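Local coordinates for protein HTH-type transcriptional activator AmpR (Pseudomonas aeruginosa PAO1, PDB 5MMH) that activates transcription of the beta-lactamase gene ampC and, through its effector-binding domain, recognises muropeptides derived from the cell wall, at residues D60-F65 / W183-Q188. Numbering follows the deposited sequence.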
# COMPACT_ATOMS: atom_id res chain seq x y z
N ASP A 60 14.56 6.04 14.25
CA ASP A 60 16.02 5.97 14.26
C ASP A 60 16.55 5.72 12.85
O ASP A 60 17.43 6.44 12.37
CB ASP A 60 16.51 4.90 15.25
CG ASP A 60 16.02 5.15 16.68
OD1 ASP A 60 16.12 6.29 17.16
OD2 ASP A 60 15.48 4.22 17.34
N TYR A 61 15.99 4.72 12.14
CA TYR A 61 16.31 4.45 10.74
C TYR A 61 15.06 4.45 9.86
O TYR A 61 13.97 4.07 10.30
CB TYR A 61 16.96 3.10 10.55
CG TYR A 61 18.41 2.91 11.01
CD1 TYR A 61 19.46 3.62 10.43
CD2 TYR A 61 18.71 1.95 11.96
CE1 TYR A 61 20.80 3.41 10.84
CE2 TYR A 61 20.04 1.72 12.37
CZ TYR A 61 21.07 2.44 11.81
OH TYR A 61 22.34 2.20 12.24
N ALA A 62 15.25 4.78 8.59
CA ALA A 62 14.23 4.59 7.56
C ALA A 62 14.82 3.84 6.38
O ALA A 62 15.87 4.22 5.86
CB ALA A 62 13.66 5.93 7.08
N ILE A 63 14.14 2.78 5.95
CA ILE A 63 14.53 2.02 4.76
C ILE A 63 13.67 2.48 3.60
O ILE A 63 12.43 2.44 3.67
CB ILE A 63 14.38 0.51 4.98
CG1 ILE A 63 15.33 0.01 6.08
CG2 ILE A 63 14.58 -0.26 3.64
CD1 ILE A 63 15.06 -1.45 6.48
N ARG A 64 14.29 2.93 2.51
CA ARG A 64 13.48 3.44 1.41
C ARG A 64 14.16 3.11 0.10
O ARG A 64 15.26 2.56 0.07
CB ARG A 64 13.25 4.94 1.58
CG ARG A 64 14.51 5.73 1.68
CD ARG A 64 14.24 7.04 2.37
NE ARG A 64 13.27 7.84 1.64
CZ ARG A 64 13.14 9.16 1.77
NH1 ARG A 64 13.93 9.82 2.61
NH2 ARG A 64 12.24 9.81 1.04
N PHE A 65 13.48 3.45 -0.99
CA PHE A 65 13.89 3.08 -2.34
C PHE A 65 14.29 4.32 -3.12
O PHE A 65 13.57 5.32 -3.09
CB PHE A 65 12.76 2.34 -3.07
CG PHE A 65 13.05 2.05 -4.53
CD1 PHE A 65 13.68 0.87 -4.92
CD2 PHE A 65 12.70 2.98 -5.52
CE1 PHE A 65 13.95 0.61 -6.27
CE2 PHE A 65 12.95 2.74 -6.86
CZ PHE A 65 13.59 1.55 -7.25
N TRP A 183 17.78 1.25 0.57
CA TRP A 183 18.81 1.89 1.38
C TRP A 183 18.40 1.90 2.84
O TRP A 183 17.23 2.14 3.15
CB TRP A 183 19.05 3.34 0.92
CG TRP A 183 19.47 3.47 -0.51
CD1 TRP A 183 18.66 3.42 -1.62
CD2 TRP A 183 20.80 3.67 -1.00
NE1 TRP A 183 19.41 3.57 -2.76
CE2 TRP A 183 20.73 3.72 -2.41
CE3 TRP A 183 22.05 3.81 -0.38
CZ2 TRP A 183 21.86 3.92 -3.21
CZ3 TRP A 183 23.16 3.99 -1.17
CH2 TRP A 183 23.06 4.04 -2.57
N LEU A 184 19.35 1.68 3.74
CA LEU A 184 19.14 1.99 5.15
C LEU A 184 19.63 3.41 5.40
O LEU A 184 20.82 3.69 5.28
CB LEU A 184 19.85 0.98 6.04
CG LEU A 184 19.77 1.28 7.53
CD1 LEU A 184 18.35 1.01 8.07
CD2 LEU A 184 20.79 0.44 8.25
N THR A 185 18.71 4.32 5.74
CA THR A 185 19.05 5.73 5.89
C THR A 185 18.86 6.16 7.34
O THR A 185 18.14 5.53 8.11
CB THR A 185 18.20 6.62 4.97
OG1 THR A 185 16.93 6.91 5.57
CG2 THR A 185 17.98 5.95 3.63
N ARG A 186 19.52 7.26 7.68
CA ARG A 186 19.49 7.83 9.02
C ARG A 186 19.80 9.32 8.89
O ARG A 186 20.43 9.75 7.92
CB ARG A 186 20.50 7.11 9.94
CG ARG A 186 21.22 7.98 10.92
CD ARG A 186 22.26 7.21 11.72
NE ARG A 186 23.53 7.18 11.03
CZ ARG A 186 24.42 8.16 11.07
NH1 ARG A 186 24.18 9.25 11.78
NH2 ARG A 186 25.56 8.05 10.40
N LEU A 187 19.32 10.11 9.84
CA LEU A 187 19.62 11.54 9.84
C LEU A 187 21.07 11.78 10.23
O LEU A 187 21.56 11.18 11.19
CB LEU A 187 18.68 12.28 10.80
CG LEU A 187 17.31 12.68 10.22
CD1 LEU A 187 16.50 13.48 11.24
CD2 LEU A 187 17.51 13.47 8.95
N GLN A 188 21.75 12.67 9.49
CA GLN A 188 23.12 13.07 9.84
C GLN A 188 23.19 13.66 11.24
O GLN A 188 24.23 13.54 11.92
CB GLN A 188 23.66 14.09 8.83
CG GLN A 188 24.58 13.54 7.73
CD GLN A 188 24.36 14.19 6.36
OE1 GLN A 188 23.64 15.18 6.22
NE2 GLN A 188 24.99 13.61 5.34
O HOH W 1 17.91 9.08 12.01
O HOH W 2 15.63 9.15 4.64
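Four backbone hydrogen bonds join A62 and R64 to T185 and W183, making strands 61-66 and 181-187 antiparallel neighbours in the mixed sheet of the LysR-type effector domain. A62 and T185 bond in both directions, as do R64 and W183, whose shorter bond runs from W183 N to R64 O (2.9 Å). Between these two hydrogen-bonded pairs, I63 faces L184 as a non-hydrogen-bonded pair, and I63 CA lies 3.1 Å from W183 O in a CA-H...O contact. Next to the A62-T185 pair, Y61 and R186 still lie side by side, and beyond them a water accepts from L187 N and donates to D60 O.

The side chain of T185 adds a bond of its own. With chi1 at 84°, T185 OG1 sits between the backbone N and the carbonyl carbon and donates to A62 O (2.9 Å), approaching from the face of the carbonyl plane opposite to T185 N. A second water donates to the same OG1 and accepts from R64 NH1, while R64 NH2 bonds to N50 O.

Apolar contact dominates on the face bearing I63 and L184. L184 lays its isobutyl group over one face of the Y61 ring, L184 CD2 standing 4.0 Å from the centroid in a CH-pi contact, and L184 CD1 reaches I63 CG1 at 3.8 Å. T185 O meets the ring edge, 3.3 Å from Y61 CD1. M196 and R200 of helix 194-215 also touch Y61.

A62 O thus accepts two hydrogen bonds, one from each side of its plane, which is consistent with the T185 side chain being held in its rotamer by the same carbonyl that pairs the strands.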